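PDB 7BTX: MDM10 isoform 1 from Saccharomyces cerevisiae, which forms part of the ERMES complex that tethers the endoplasmic reticulum to mitochondria, and takes part in late assembly of the outer-membrane TOM translocase. Local coordinates for residues R38-I43 with L439-T444; Q166-G171 with Y185-S190; H191-E196 with Y208-N213. All coordinates share one frame; numbering follows the deposited sequence.

Interaction 1. Residues R38-I43 with L439-T444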
loop_
_atom_site.group_PDB
_atom_site.type_symbol
_atom_site.label_atom_id
_atom_site.label_comp_id
_atom_site.label_asym_id
_atom_site.label_seq_id
_atom_site.Cartn_x
_atom_site.Cartn_y
_atom_site.Cartn_z
ATOM N N ARG D 38 -19.963 9.481 15.704
ATOM C CA ARG D 38 -18.651 9.140 15.177
ATOM C C ARG D 38 -18.022 10.351 14.505
ATOM O O ARG D 38 -18.678 11.046 13.723
ATOM C CB ARG D 38 -18.750 7.979 14.187
ATOM C CG ARG D 38 -17.443 7.246 13.973
ATOM C CD ARG D 38 -16.941 6.643 15.266
ATOM N NE ARG D 38 -17.771 5.523 15.693
ATOM C CZ ARG D 38 -17.559 4.261 15.340
ATOM N NH1 ARG D 38 -16.536 3.954 14.554
ATOM N NH2 ARG D 38 -18.366 3.305 15.773
ATOM N N ILE D 39 -16.751 10.589 14.809
ATOM C CA ILE D 39 -15.973 11.682 14.235
ATOM C C ILE D 39 -15.147 11.129 13.080
ATOM O O ILE D 39 -14.526 10.067 13.228
ATOM C CB ILE D 39 -15.078 12.337 15.300
ATOM C CG1 ILE D 39 -15.926 12.923 16.424
ATOM C CG2 ILE D 39 -14.204 13.416 14.701
ATOM C CD1 ILE D 39 -16.989 13.845 15.952
ATOM N N PRO D 40 -15.132 11.782 11.918
ATOM C CA PRO D 40 -14.242 11.347 10.840
ATOM C C PRO D 40 -12.785 11.572 11.205
ATOM O O PRO D 40 -12.442 12.490 11.950
ATOM C CB PRO D 40 -14.662 12.229 9.660
ATOM C CG PRO D 40 -16.008 12.734 10.014
ATOM C CD PRO D 40 -16.012 12.879 11.487
ATOM N N SER D 41 -11.918 10.712 10.675
ATOM C CA SER D 41 -10.507 10.725 11.035
ATOM C C SER D 41 -9.614 11.182 9.886
ATOM O O SER D 41 -8.399 11.302 10.055
ATOM C CB SER D 41 -10.071 9.349 11.527
ATOM O OG SER D 41 -10.280 8.370 10.527
ATOM N N ALA D 42 -10.202 11.457 8.724
ATOM C CA ALA D 42 -9.468 11.895 7.544
ATOM C C ALA D 42 -10.465 12.527 6.590
ATOM O O ALA D 42 -11.676 12.482 6.817
ATOM C CB ALA D 42 -8.744 10.744 6.855
ATOM N N ILE D 43 -9.946 13.115 5.512
ATOM C CA ILE D 43 -10.814 13.619 4.454
ATOM C C ILE D 43 -11.335 12.441 3.648
ATOM O O ILE D 43 -10.558 11.610 3.168
ATOM C CB ILE D 43 -10.066 14.616 3.559
ATOM C CG1 ILE D 43 -9.215 15.557 4.406
ATOM C CG2 ILE D 43 -11.047 15.392 2.708
ATOM C CD1 ILE D 43 -10.014 16.496 5.267
ATOM N N LEU D 439 -23.791 16.228 1.074
ATOM C CA LEU D 439 -23.765 16.087 2.527
ATOM C C LEU D 439 -22.326 16.253 2.988
ATOM O O LEU D 439 -21.509 15.356 2.775
ATOM C CB LEU D 439 -24.333 14.736 2.948
ATOM C CG LEU D 439 -24.635 14.449 4.420
ATOM C CD1 LEU D 439 -25.861 13.569 4.492
ATOM C CD2 LEU D 439 -23.481 13.757 5.122
ATOM N N ILE D 440 -22.023 17.375 3.627
ATOM C CA ILE D 440 -20.700 17.644 4.177
ATOM C C ILE D 440 -20.758 17.390 5.675
ATOM O O ILE D 440 -21.744 17.741 6.328
ATOM C CB ILE D 440 -20.264 19.087 3.861
ATOM C CG1 ILE D 440 -20.326 19.333 2.360
ATOM C CG2 ILE D 440 -18.841 19.342 4.304
ATOM C CD1 ILE D 440 -20.178 20.777 1.983
ATOM N N SER D 441 -19.711 16.775 6.226
ATOM C CA SER D 441 -19.688 16.386 7.638
ATOM C C SER D 441 -18.297 16.642 8.215
ATOM O O SER D 441 -17.432 15.766 8.182
ATOM C CB SER D 441 -20.092 14.928 7.793
ATOM O OG SER D 441 -19.964 14.500 9.131
ATOM N N ALA D 442 -18.102 17.826 8.784
ATOM C CA ALA D 442 -16.851 18.184 9.435
ATOM C C ALA D 442 -16.954 17.917 10.929
ATOM O O ALA D 442 -17.986 18.189 11.543
ATOM C CB ALA D 442 -16.510 19.651 9.194
ATOM N N GLY D 443 -15.884 17.390 11.513
ATOM C CA GLY D 443 -15.915 17.079 12.925
ATOM C C GLY D 443 -14.559 16.877 13.561
ATOM O O GLY D 443 -13.662 16.301 12.948
ATOM N N THR D 444 -14.397 17.334 14.799
ATOM C CA THR D 444 -13.139 17.222 15.519
ATOM C C THR D 444 -13.377 16.671 16.915
ATOM O O THR D 444 -14.508 16.586 17.395
ATOM C CB THR D 444 -12.422 18.571 15.618
ATOM O OG1 THR D 444 -11.148 18.385 16.244
ATOM C CG2 THR D 444 -13.233 19.545 16.433
#
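I39 and P40 lie across the face of strand 439-447 at G443, where the I39 and G443 CA atoms are 5.6 Å apart. Residues 38-43 have no regular secondary structure, and no backbone hydrogen bond links them to the strand. The strand has its bonds at both edges: I440 and A442 pair with G433 and W431, while L439 and G443 pair with Q490 and G486. The crossing segment therefore meets a face and adds no further strand to the sheet. In I39, chi1 of -61° sets CG1 beside the backbone N and leaves CG2 anti to it, which brings the CG2 methyl 3.4 Å from G443 O. CG1 and CD1 of the same side chain extend to T444 O, each 4.0 Å away. P40 points its CB toward the strand, and the CG corner of its ring rests 3.8 Å from S441 O. Together these contacts lay an apolar patch over backbone carbonyls. Within the beta-barrel of this outer-membrane family, they join the lead-in from helix 30-33 to strand 44-48 with one of the last strands of the chain. Glycine suits position 443 because a side chain there would point at I39 CD1 and P40 CD. S441, a small polar residue facing P40, has its OG in a weak hydrogen bond with E432. L430 of strand 426-434 also packs on I39, P40 and S441.

Interaction 2. Residues Q166-G171 with Y185-S190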
loop_
_atom_site.group_PDB
_atom_site.type_symbol
_atom_site.label_atom_id
_atom_site.label_comp_id
_atom_site.label_asym_id
_atom_site.label_seq_id
_atom_site.Cartn_x
_atom_site.Cartn_y
_atom_site.Cartn_z
ATOM N N GLN D 166 -43.071 -10.905 12.799
ATOM C CA GLN D 166 -42.122 -10.650 11.729
ATOM C C GLN D 166 -40.958 -11.613 11.861
ATOM O O GLN D 166 -40.614 -12.037 12.963
ATOM C CB GLN D 166 -41.623 -9.211 11.770
ATOM C CG GLN D 166 -41.276 -8.648 10.431
ATOM C CD GLN D 166 -40.709 -7.268 10.535
ATOM O OE1 GLN D 166 -39.632 -7.077 11.086
ATOM N NE2 GLN D 166 -41.429 -6.289 10.012
ATOM N N PHE D 167 -40.358 -11.956 10.730
ATOM C CA PHE D 167 -39.174 -12.799 10.694
ATOM C C PHE D 167 -38.068 -12.036 9.990
ATOM O O PHE D 167 -38.335 -11.242 9.088
ATOM C CB PHE D 167 -39.448 -14.121 9.978
ATOM C CG PHE D 167 -38.250 -15.017 9.879
ATOM C CD1 PHE D 167 -37.745 -15.645 11.003
ATOM C CD2 PHE D 167 -37.620 -15.221 8.664
ATOM C CE1 PHE D 167 -36.639 -16.463 10.917
ATOM C CE2 PHE D 167 -36.513 -16.039 8.571
ATOM C CZ PHE D 167 -36.024 -16.660 9.700
ATOM N N MET D 168 -36.826 -12.269 10.403
ATOM C CA MET D 168 -35.701 -11.548 9.838
ATOM C C MET D 168 -34.481 -12.444 9.782
ATOM O O MET D 168 -34.203 -13.177 10.727
ATOM C CB MET D 168 -35.366 -10.313 10.661
ATOM C CG MET D 168 -36.106 -9.068 10.273
ATOM S SD MET D 168 -35.332 -7.652 11.045
ATOM C CE MET D 168 -33.616 -8.003 10.706
ATOM N N LEU D 169 -33.757 -12.374 8.675
ATOM C CA LEU D 169 -32.460 -13.008 8.528
ATOM C C LEU D 169 -31.418 -11.931 8.279
ATOM O O LEU D 169 -31.716 -10.883 7.708
ATOM C CB LEU D 169 -32.456 -14.010 7.377
ATOM C CG LEU D 169 -32.774 -15.458 7.712
ATOM C CD1 LEU D 169 -33.353 -16.141 6.505
ATOM C CD2 LEU D 169 -31.518 -16.161 8.150
ATOM N N LYS D 170 -30.189 -12.188 8.719
ATOM C CA LYS D 170 -29.123 -11.198 8.568
ATOM C C LYS D 170 -27.801 -11.957 8.446
ATOM O O LYS D 170 -27.206 -12.339 9.452
ATOM C CB LYS D 170 -29.088 -10.231 9.728
ATOM C CG LYS D 170 -29.746 -8.898 9.480
ATOM C CD LYS D 170 -29.871 -8.137 10.778
ATOM C CE LYS D 170 -30.145 -6.669 10.552
ATOM N NZ LYS D 170 -30.477 -5.975 11.823
ATOM N N GLY D 171 -27.351 -12.151 7.215
ATOM C CA GLY D 171 -26.073 -12.774 6.971
ATOM C C GLY D 171 -24.984 -11.763 6.696
ATOM O O GLY D 171 -25.206 -10.699 6.126
ATOM N N TYR D 185 -34.100 -13.400 13.525
ATOM C CA TYR D 185 -34.852 -12.538 14.437
ATOM C C TYR D 185 -36.329 -12.844 14.244
ATOM O O TYR D 185 -36.937 -12.376 13.281
ATOM C CB TYR D 185 -34.600 -11.053 14.191
ATOM C CG TYR D 185 -33.192 -10.565 14.387
ATOM C CD1 TYR D 185 -32.226 -10.769 13.418
ATOM C CD2 TYR D 185 -32.840 -9.862 15.525
ATOM C CE1 TYR D 185 -30.952 -10.320 13.589
ATOM C CE2 TYR D 185 -31.557 -9.408 15.706
ATOM C CZ TYR D 185 -30.617 -9.643 14.730
ATOM O OH TYR D 185 -29.330 -9.195 14.886
ATOM N N PHE D 186 -36.904 -13.611 15.150
ATOM C CA PHE D 186 -38.349 -13.717 15.234
ATOM C C PHE D 186 -38.839 -12.712 16.261
ATOM O O PHE D 186 -38.235 -12.564 17.322
ATOM C CB PHE D 186 -38.762 -15.130 15.626
ATOM C CG PHE D 186 -40.230 -15.365 15.557
ATOM C CD1 PHE D 186 -40.843 -15.607 14.345
ATOM C CD2 PHE D 186 -41.002 -15.343 16.705
ATOM C CE1 PHE D 186 -42.192 -15.825 14.280
ATOM C CE2 PHE D 186 -42.356 -15.555 16.644
ATOM C CZ PHE D 186 -42.948 -15.798 15.433
ATOM N N GLN D 187 -39.924 -12.013 15.948
ATOM C CA GLN D 187 -40.384 -10.950 16.836
ATOM C C GLN D 187 -41.894 -10.801 16.758
ATOM O O GLN D 187 -42.442 -10.541 15.687
ATOM C CB GLN D 187 -39.683 -9.634 16.502
ATOM C CG GLN D 187 -39.490 -9.375 15.029
ATOM C CD GLN D 187 -38.528 -8.249 14.759
ATOM O OE1 GLN D 187 -38.091 -7.562 15.676
ATOM N NE2 GLN D 187 -38.179 -8.060 13.495
ATOM N N ARG D 188 -42.562 -10.954 17.902
ATOM C CA ARG D 188 -44.016 -10.853 17.980
ATOM C C ARG D 188 -44.383 -9.530 18.644
ATOM O O ARG D 188 -44.244 -9.344 19.847
ATOM C CB ARG D 188 -44.601 -12.036 18.739
ATOM C CG ARG D 188 -46.107 -11.933 18.943
ATOM C CD ARG D 188 -46.750 -13.284 19.194
ATOM N NE ARG D 188 -46.776 -13.627 20.611
ATOM C CZ ARG D 188 -46.219 -14.715 21.126
ATOM N NH1 ARG D 188 -45.591 -15.576 20.335
ATOM N NH2 ARG D 188 -46.294 -14.949 22.429
ATOM N N ASP D 189 -44.871 -8.603 17.831
ATOM C CA ASP D 189 -45.318 -7.320 18.349
ATOM C C ASP D 189 -46.691 -7.450 18.986
ATOM O O ASP D 189 -47.447 -8.376 18.693
ATOM C CB ASP D 189 -45.375 -6.285 17.230
ATOM C CG ASP D 189 -45.392 -4.864 17.743
ATOM O OD1 ASP D 189 -45.076 -4.666 18.930
ATOM O OD2 ASP D 189 -45.732 -3.947 16.966
ATOM N N SER D 190 -46.993 -6.525 19.887
ATOM C CA SER D 190 -48.336 -6.295 20.395
ATOM C C SER D 190 -48.460 -4.796 20.609
ATOM O O SER D 190 -47.640 -4.032 20.093
ATOM C CB SER D 190 -48.588 -7.074 21.682
ATOM O OG SER D 190 -49.718 -6.564 22.362
#
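The beta hairpin of strands 165-174 and 179-189 is joined here by the pairing of Q166 with Q187 and by the meeting of M168 with Y185. The axes of segments 166-171 and 185-189 run antiparallel, 4.7 Å apart at their closest. Q166 and Q187 form a hydrogen-bonded pair, with Q166 N to Q187 O at 3.0 Å and Q187 N to Q166 O at 3.1 Å. Further along, Y185 N donates to M168 O at 2.8 Å, whereas the return bond from M168 N is weak and bent. The two glutamine side chains run side by side in the same direction, their amide planes turned 70° apart, and Q166 OE1 lies 3.0 Å from Q187 NE2. In Q187, CG sits between the backbone N and the carbonyl carbon (chi1 39°), which sets it 3.6 Å from Q166 O and beside Q166 CB. Both amides reach Y13 OH, Q187 NE2 by a hydrogen bond and Q166 OE1 by a weak one, so glutamine supplies polar tips in a buried place. A leucine in place of Q187 would probably leave Y13 OH without that donor and Q166 OE1 without its amide neighbour. M168 SD makes an oblique Met-aromatic contact with Y185, 5.5 Å from the ring centroid, and the aliphatic shaft of K170 brings CD to 3.7 Å from Y185 CE1. On this same face helix 5-16 packs on M168 and K170 through L9. Strand 152-162 flanks one side of the hairpin and strand 194-199 the other, while a polar side chain of another protein's chain packs on Y185.

Interaction 3. Residues H191-E196 with Y208-N213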
loop_
_atom_site.group_PDB
_atom_site.type_symbol
_atom_site.label_atom_id
_atom_site.label_comp_id
_atom_site.label_asym_id
_atom_site.label_seq_id
_atom_site.Cartn_x
_atom_site.Cartn_y
_atom_site.Cartn_z
ATOM N N HIS D 191 -49.472 -4.345 21.339
ATOM C CA HIS D 191 -49.491 -2.941 21.720
ATOM C C HIS D 191 -49.111 -2.720 23.177
ATOM O O HIS D 191 -49.152 -1.577 23.647
ATOM C CB HIS D 191 -50.860 -2.328 21.413
ATOM C CG HIS D 191 -51.201 -2.338 19.953
ATOM N ND1 HIS D 191 -52.152 -3.178 19.413
ATOM C CD2 HIS D 191 -50.699 -1.625 18.918
ATOM C CE1 HIS D 191 -52.227 -2.974 18.109
ATOM N NE2 HIS D 191 -51.356 -2.037 17.783
ATOM N N ARG D 192 -48.736 -3.783 23.895
ATOM C CA ARG D 192 -48.137 -3.678 25.223
ATOM C C ARG D 192 -46.840 -4.475 25.329
ATOM O O ARG D 192 -46.263 -4.556 26.415
ATOM C CB ARG D 192 -49.113 -4.145 26.306
ATOM C CG ARG D 192 -50.493 -3.502 26.284
ATOM C CD ARG D 192 -50.503 -2.131 26.935
ATOM N NE ARG D 192 -50.382 -1.062 25.950
ATOM C CZ ARG D 192 -50.540 0.229 26.223
ATOM N NH1 ARG D 192 -50.409 1.131 25.261
ATOM N NH2 ARG D 192 -50.840 0.617 27.454
ATOM N N ASN D 193 -46.361 -5.050 24.228
ATOM C CA ASN D 193 -45.176 -5.899 24.223
ATOM C C ASN D 193 -44.548 -5.874 22.840
ATOM O O ASN D 193 -45.227 -5.630 21.843
ATOM C CB ASN D 193 -45.497 -7.355 24.580
ATOM C CG ASN D 193 -45.698 -7.572 26.055
ATOM O OD1 ASN D 193 -44.914 -7.103 26.873
ATOM N ND2 ASN D 193 -46.759 -8.281 26.408
ATOM N N LEU D 194 -43.236 -6.090 22.792
ATOM C CA LEU D 194 -42.537 -6.365 21.545
ATOM C C LEU D 194 -41.494 -7.449 21.825
ATOM O O LEU D 194 -40.295 -7.210 21.774
ATOM C CB LEU D 194 -41.936 -5.108 20.918
ATOM C CG LEU D 194 -41.711 -5.141 19.391
ATOM C CD1 LEU D 194 -41.879 -3.751 18.802
ATOM C CD2 LEU D 194 -40.375 -5.709 18.939
ATOM N N GLN D 195 -41.956 -8.610 22.291
ATOM C CA GLN D 195 -41.078 -9.759 22.497
ATOM C C GLN D 195 -40.343 -10.142 21.219
ATOM O O GLN D 195 -40.837 -9.929 20.113
ATOM C CB GLN D 195 -41.880 -10.959 22.991
ATOM C CG GLN D 195 -42.779 -10.679 24.161
ATOM C CD GLN D 195 -43.794 -11.770 24.368
ATOM O OE1 GLN D 195 -44.013 -12.600 23.492
ATOM N NE2 GLN D 195 -44.421 -11.781 25.534
ATOM N N GLU D 196 -39.158 -10.718 21.380
ATOM C CA GLU D 196 -38.290 -10.996 20.248
ATOM C C GLU D 196 -37.384 -12.162 20.590
ATOM O O GLU D 196 -36.833 -12.208 21.686
ATOM C CB GLU D 196 -37.452 -9.773 19.894
ATOM C CG GLU D 196 -36.606 -9.939 18.665
ATOM C CD GLU D 196 -36.003 -8.639 18.207
ATOM O OE1 GLU D 196 -36.130 -7.636 18.938
ATOM O OE2 GLU D 196 -35.403 -8.617 17.115
ATOM N N TYR D 208 -33.298 -13.420 23.767
ATOM C CA TYR D 208 -34.680 -13.041 23.996
ATOM C C TYR D 208 -34.703 -11.585 24.423
ATOM O O TYR D 208 -33.827 -11.146 25.160
ATOM C CB TYR D 208 -35.330 -13.928 25.064
ATOM C CG TYR D 208 -36.756 -13.568 25.389
ATOM C CD1 TYR D 208 -37.762 -13.756 24.464
ATOM C CD2 TYR D 208 -37.096 -13.045 26.624
ATOM C CE1 TYR D 208 -39.066 -13.428 24.753
ATOM C CE2 TYR D 208 -38.400 -12.713 26.922
ATOM C CZ TYR D 208 -39.378 -12.910 25.979
ATOM O OH TYR D 208 -40.679 -12.588 26.258
ATOM N N ARG D 209 -35.688 -10.839 23.938
ATOM C CA ARG D 209 -35.899 -9.466 24.364
ATOM C C ARG D 209 -37.374 -9.290 24.649
ATOM O O ARG D 209 -38.206 -10.018 24.110
ATOM C CB ARG D 209 -35.487 -8.435 23.310
ATOM C CG ARG D 209 -34.023 -8.361 22.969
ATOM C CD ARG D 209 -33.817 -7.221 21.992
ATOM N NE ARG D 209 -32.652 -7.404 21.138
ATOM C CZ ARG D 209 -32.611 -7.051 19.859
ATOM N NH1 ARG D 209 -31.513 -7.251 19.148
ATOM N NH2 ARG D 209 -33.673 -6.506 19.292
ATOM N N VAL D 210 -37.694 -8.312 25.486
ATOM C CA VAL D 210 -39.078 -7.960 25.773
ATOM C C VAL D 210 -39.079 -6.509 26.223
ATOM O O VAL D 210 -38.105 -6.036 26.810
ATOM C CB VAL D 210 -39.705 -8.917 26.813
ATOM C CG1 VAL D 210 -38.995 -8.848 28.152
ATOM C CG2 VAL D 210 -41.205 -8.685 26.967
ATOM N N LEU D 211 -40.123 -5.768 25.879
ATOM C CA LEU D 211 -40.277 -4.389 26.311
ATOM C C LEU D 211 -41.744 -4.163 26.629
ATOM O O LEU D 211 -42.545 -3.903 25.727
ATOM C CB LEU D 211 -39.772 -3.424 25.240
ATOM C CG LEU D 211 -39.637 -1.936 25.567
ATOM C CD1 LEU D 211 -38.412 -1.391 24.894
ATOM C CD2 LEU D 211 -40.837 -1.148 25.088
ATOM N N HIS D 212 -42.094 -4.270 27.903
ATOM C CA HIS D 212 -43.483 -4.198 28.338
ATOM C C HIS D 212 -43.824 -2.742 28.614
ATOM O O HIS D 212 -43.455 -2.182 29.643
ATOM C CB HIS D 212 -43.717 -5.070 29.561
ATOM C CG HIS D 212 -45.163 -5.287 29.872
ATOM N ND1 HIS D 212 -45.774 -6.513 29.739
ATOM C CD2 HIS D 212 -46.120 -4.436 30.310
ATOM C CE1 HIS D 212 -47.046 -6.408 30.080
ATOM N NE2 HIS D 212 -47.280 -5.157 30.431
ATOM N N ASN D 213 -44.547 -2.133 27.689
ATOM C CA ASN D 213 -45.025 -0.777 27.885
ATOM C C ASN D 213 -46.182 -0.759 28.879
ATOM O O ASN D 213 -47.075 -1.609 28.844
ATOM C CB ASN D 213 -45.460 -0.185 26.548
ATOM C CG ASN D 213 -45.666 1.308 26.609
ATOM O OD1 ASN D 213 -45.309 1.956 27.587
ATOM N ND2 ASN D 213 -46.242 1.868 25.554
#
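E196 and R209 lie side by side where strand 194-199 meets strand 209-211, the antiparallel step that carries the beta-barrel wall from one run of strands to the next. Their side chains, E196 extended beyond CG and R209 from CG to NE, point the same way and end in a salt bridge, E196 OE1 to R209 NH2 at 2.7 Å. The carboxylate and guanidinium planes are turned 79° apart, so the groups meet through one oxygen and one nitrogen, without the coplanar two-pronged fit. Because both residues are buried, each charge is likely to stabilise the other. The backbones of the same two residues form a single hydrogen-bonded bridge, R209 N to E196 O at 2.9 Å and E196 N to R209 O at 3.0 Å.

The other face of the step carries Y208, V210 and Q195. Y208 CG is anti to its backbone N (chi1 178°), and the ring extends obliquely past E196 O until its OH comes 3.5 Å from Q195 CG. Q195 and V210 run alongside each other, with CG of the glutamine 3.8 Å from V210 CG2, so its aliphatic part serves as an apolar neighbour. W197 meets the Y208 ring, and strand 230-240 continues the wall beyond 209-211.

Toward residues 190-193, which link strand 179-189 to 194-199, the pairing weakens: N213 N makes a weak hydrogen bond to R192 O. N193 crosses H212 obliquely and places OD1 3.0 Å from H212 ND1. R192 O lies over one face of the H212 imidazole, 3.7 Å above its plane and offset toward the rim.

From the N terminus, the chain first passes residues 38-43, whose partner in interaction 1 comes nearly 400 residues later. That contact closes a long loop enclosing the other two, and it ties the approach to the first barrel strand to a strand near the C terminus. Inside the loop, interaction 2 closes a hairpin and interaction 3 follows in series, joining strands 194-199 and 209-211. These two touch, their centres 13 Å apart: strands 179-189 and 194-199 are sheet neighbours, and Y185 and Q187 pack against E196. Interaction 1 stands apart, on the opposite side of the chain's centre, its nearest atoms about 16 Å from interaction 2 and about 17 Å from interaction 3.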